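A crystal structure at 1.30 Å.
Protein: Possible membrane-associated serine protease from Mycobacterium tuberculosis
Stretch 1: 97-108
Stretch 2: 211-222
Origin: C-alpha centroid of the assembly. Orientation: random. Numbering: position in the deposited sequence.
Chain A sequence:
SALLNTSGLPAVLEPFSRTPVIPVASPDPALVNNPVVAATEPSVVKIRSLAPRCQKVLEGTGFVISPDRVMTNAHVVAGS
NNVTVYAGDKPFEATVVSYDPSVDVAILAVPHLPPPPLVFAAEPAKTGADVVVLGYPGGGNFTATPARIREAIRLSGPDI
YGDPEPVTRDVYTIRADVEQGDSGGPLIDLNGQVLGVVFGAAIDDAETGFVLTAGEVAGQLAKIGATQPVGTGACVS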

# COMPACT_ATOMS: atom_id res chain seq x y z
N VAL A 97 -6.35 -6.12 9.39
CA VAL A 97 -5.68 -5.53 10.54
C VAL A 97 -4.17 -5.70 10.52
O VAL A 97 -3.47 -5.04 11.29
CB VAL A 97 -6.26 -6.05 11.89
CG1 VAL A 97 -7.73 -5.67 11.99
CG2 VAL A 97 -6.06 -7.55 12.07
N SER A 98 -3.67 -6.55 9.62
CA SER A 98 -2.24 -6.66 9.38
C SER A 98 -2.07 -6.98 7.91
O SER A 98 -2.84 -7.76 7.34
CB SER A 98 -1.62 -7.75 10.26
OG SER A 98 -0.24 -7.91 10.01
N TYR A 99 -1.08 -6.35 7.29
CA TYR A 99 -0.88 -6.46 5.86
C TYR A 99 0.61 -6.30 5.62
O TYR A 99 1.19 -5.24 5.92
CB TYR A 99 -1.70 -5.39 5.13
CG TYR A 99 -1.55 -5.42 3.62
CD1 TYR A 99 -2.37 -6.22 2.82
CD2 TYR A 99 -0.59 -4.63 3.00
CE1 TYR A 99 -2.23 -6.23 1.45
CE2 TYR A 99 -0.44 -4.65 1.62
CZ TYR A 99 -1.25 -5.45 0.86
OH TYR A 99 -1.09 -5.47 -0.50
N ASP A 100 1.25 -7.33 5.05
CA ASP A 100 2.69 -7.33 4.84
C ASP A 100 2.96 -7.82 3.41
O ASP A 100 2.87 -9.01 3.12
CB ASP A 100 3.39 -8.23 5.86
CG ASP A 100 4.90 -8.18 5.76
OD1 ASP A 100 5.42 -7.97 4.64
OD2 ASP A 100 5.57 -8.39 6.80
N PRO A 101 3.26 -6.90 2.50
CA PRO A 101 3.45 -7.25 1.10
C PRO A 101 4.82 -7.83 0.80
O PRO A 101 5.06 -8.26 -0.33
CB PRO A 101 3.29 -5.90 0.40
CG PRO A 101 3.81 -4.92 1.38
CD PRO A 101 3.37 -5.44 2.73
N SER A 102 5.71 -7.84 1.79
CA SER A 102 7.05 -8.41 1.63
C SER A 102 6.97 -9.90 1.90
O SER A 102 7.37 -10.71 1.06
CB SER A 102 8.05 -7.74 2.57
OG SER A 102 8.16 -6.35 2.30
N VAL A 103 6.46 -10.27 3.07
CA VAL A 103 6.27 -11.68 3.37
C VAL A 103 5.09 -12.22 2.52
O VAL A 103 5.10 -13.39 2.13
CB VAL A 103 6.03 -11.89 4.88
CG1 VAL A 103 5.73 -13.33 5.20
CG2 VAL A 103 7.24 -11.41 5.70
N ASP A 104 4.11 -11.35 2.22
CA ASP A 104 2.87 -11.66 1.48
C ASP A 104 1.83 -12.33 2.37
O ASP A 104 1.35 -13.42 2.05
CB ASP A 104 3.11 -12.44 0.17
CG ASP A 104 1.91 -12.40 -0.76
OD1 ASP A 104 1.98 -13.07 -1.83
OD2 ASP A 104 0.90 -11.72 -0.47
N VAL A 105 1.51 -11.68 3.49
CA VAL A 105 0.51 -12.21 4.43
C VAL A 105 -0.37 -11.08 4.90
O VAL A 105 0.11 -9.97 5.12
CB VAL A 105 1.18 -12.87 5.66
CG1 VAL A 105 0.14 -13.27 6.72
CG2 VAL A 105 1.97 -14.08 5.24
N ALA A 106 -1.67 -11.37 5.03
CA ALA A 106 -2.60 -10.46 5.67
C ALA A 106 -3.33 -11.22 6.76
O ALA A 106 -3.58 -12.43 6.64
CB ALA A 106 -3.61 -9.87 4.66
N ILE A 107 -3.69 -10.50 7.83
CA ILE A 107 -4.56 -11.07 8.86
C ILE A 107 -5.83 -10.23 8.88
O ILE A 107 -5.78 -8.99 8.87
CB ILE A 107 -3.89 -11.07 10.26
CG1 ILE A 107 -2.65 -11.99 10.22
CG2 ILE A 107 -4.89 -11.55 11.34
CD1 ILE A 107 -1.81 -12.00 11.52
N LEU A 108 -6.95 -10.96 8.88
CA LEU A 108 -8.27 -10.35 8.90
C LEU A 108 -8.91 -10.55 10.24
O LEU A 108 -8.89 -11.65 10.80
CB LEU A 108 -9.16 -11.01 7.84
CG LEU A 108 -8.57 -11.10 6.44
CD1 LEU A 108 -9.54 -11.80 5.52
CD2 LEU A 108 -8.22 -9.75 5.85
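Stretch 2 211-222: VLTAGEVAGQLA

How does stretch 2 begin its path over the hairpin formed by strands 97-100 and 105-108? It arrives as the end of a strand, 211-213, and Leu-212 makes the first contact. Its CA-to-CB bond points toward stretch 1 (chi1 m, chi2 t), and Leu-212 CD1 lies 3.4 Å from the backbone O of Val-103 and 3.9 Å from CG2 of Val-105. The methyl thus rests against the turn and the start of the returning strand.

How does the helix begin? Thr-213, in the p rotamer, sits at the N-cap: Thr-213 OG1 accepts from the backbone N of Glu-216 at 3.0 Å. A helix begins at Ala-214. Ala-214 and Gly-215 make no contact with stretch 1, but Glu-216, whose CA-to-CB bond points sideways, brings OE1 to 3.6 Å from CG1 of Val-103. Val-217 then packs its CG1 against CG2 of Val-105 at 3.7 Å; their CA atoms, 7.2 Å apart, are the closest CA pair of the two stretches.

Which residue holds the later part of stretch 2 to the hairpin? Gln-220 does, in a segment that keeps helical phi/psi. Its CA-to-CB bond points toward stretch 1, and Gln-220 CG lies 3.8 Å from Val-105 CG1. At its tip, Gln-220 NE2 donates a 3.0 Å hydrogen bond to OD2 of Asp-100, whose OD1 accepts from the backbone N atoms of Ser-102 and Val-103, so one carboxylate serves both the turn and the contact. Two waters each bridge Gln-220 OE1 and Ser-98 OG, 4.0 Å apart, and a third links Gln-220 OE1 to Asp-100 OD2. Ile-107 CD1 sits 3.5 Å from Gln-220 O.

Where does the contact fade? At Leu-221, whose CA-to-CB bond points away although its side-chain end comes nearer: Leu-221 CD2 lies 4.4 Å from Ile-107 CD1. From Leu-212 to Leu-221, contacts shift from Val-103 and Val-105 to Ile-107, so stretch 2 advances in the same general sense as strand 105-108.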

# COMPACT_ATOMS: atom_id res chain seq x y z
N VAL A 211 4.78 -22.49 -1.28
CA VAL A 211 4.08 -22.38 -0.00
C VAL A 211 4.97 -21.65 0.99
O VAL A 211 6.12 -22.06 1.21
CB VAL A 211 3.75 -23.79 0.54
CG1 VAL A 211 3.01 -23.71 1.86
CG2 VAL A 211 2.95 -24.59 -0.48
N LEU A 212 4.47 -20.57 1.61
CA LEU A 212 5.24 -19.93 2.68
C LEU A 212 5.27 -20.85 3.87
O LEU A 212 4.22 -21.35 4.27
CB LEU A 212 4.59 -18.62 3.11
CG LEU A 212 4.40 -17.54 2.05
CD1 LEU A 212 3.52 -16.42 2.58
CD2 LEU A 212 5.76 -17.00 1.58
N THR A 213 6.43 -21.07 4.48
CA THR A 213 6.44 -22.00 5.61
C THR A 213 5.72 -21.42 6.84
O THR A 213 5.59 -20.21 6.99
CB THR A 213 7.86 -22.44 6.02
OG1 THR A 213 8.53 -21.33 6.62
CG2 THR A 213 8.66 -23.00 4.84
N ALA A 214 5.34 -22.31 7.76
CA ALA A 214 4.80 -21.85 9.03
C ALA A 214 5.77 -20.89 9.73
O ALA A 214 5.36 -19.86 10.26
CB ALA A 214 4.46 -23.05 9.93
N GLY A 215 7.06 -21.24 9.72
CA GLY A 215 8.08 -20.38 10.32
C GLY A 215 8.16 -19.01 9.65
O GLY A 215 8.36 -18.00 10.33
N GLU A 216 7.99 -18.97 8.33
CA GLU A 216 8.06 -17.72 7.60
C GLU A 216 6.92 -16.77 7.98
O GLU A 216 7.11 -15.55 8.01
CB GLU A 216 8.01 -18.01 6.09
CG GLU A 216 8.01 -16.79 5.18
CD GLU A 216 9.24 -15.93 5.34
OE1 GLU A 216 9.11 -14.69 5.24
OE2 GLU A 216 10.36 -16.47 5.51
N VAL A 217 5.73 -17.32 8.24
CA VAL A 217 4.57 -16.47 8.53
C VAL A 217 4.39 -16.20 10.02
O VAL A 217 3.60 -15.34 10.41
CB VAL A 217 3.25 -17.00 7.89
CG1 VAL A 217 3.42 -17.25 6.41
CG2 VAL A 217 2.73 -18.25 8.59
N ALA A 218 5.17 -16.89 10.86
CA ALA A 218 4.99 -16.81 12.31
C ALA A 218 5.11 -15.39 12.85
O ALA A 218 4.38 -14.99 13.76
CB ALA A 218 5.99 -17.72 13.02
N GLY A 219 6.03 -14.61 12.29
CA GLY A 219 6.26 -13.25 12.73
C GLY A 219 5.02 -12.38 12.59
O GLY A 219 4.82 -11.43 13.36
N GLN A 220 4.17 -12.70 11.62
CA GLN A 220 2.94 -11.91 11.39
C GLN A 220 2.02 -11.99 12.59
O GLN A 220 1.25 -11.05 12.85
CB GLN A 220 2.21 -12.38 10.14
CG GLN A 220 3.09 -12.37 8.88
CD GLN A 220 3.57 -10.99 8.57
OE1 GLN A 220 2.81 -10.02 8.60
NE2 GLN A 220 4.85 -10.88 8.24
N LEU A 221 2.10 -13.08 13.34
CA LEU A 221 1.20 -13.28 14.47
C LEU A 221 1.42 -12.29 15.59
O LEU A 221 0.53 -12.11 16.41
CB LEU A 221 1.35 -14.69 14.98
CG LEU A 221 1.08 -15.76 13.93
CD1 LEU A 221 1.46 -17.14 14.47
CD2 LEU A 221 -0.36 -15.74 13.43
N ALA A 222 2.60 -11.64 15.64
CA ALA A 222 2.80 -10.57 16.60
C ALA A 222 1.81 -9.43 16.50
O ALA A 222 1.64 -8.69 17.47
CB ALA A 222 4.23 -10.03 16.55
O HOH W 1 0.21 -9.75 8.04
O HOH W 2 2.36 -8.05 10.97
O HOH W 3 4.08 -7.84 9.39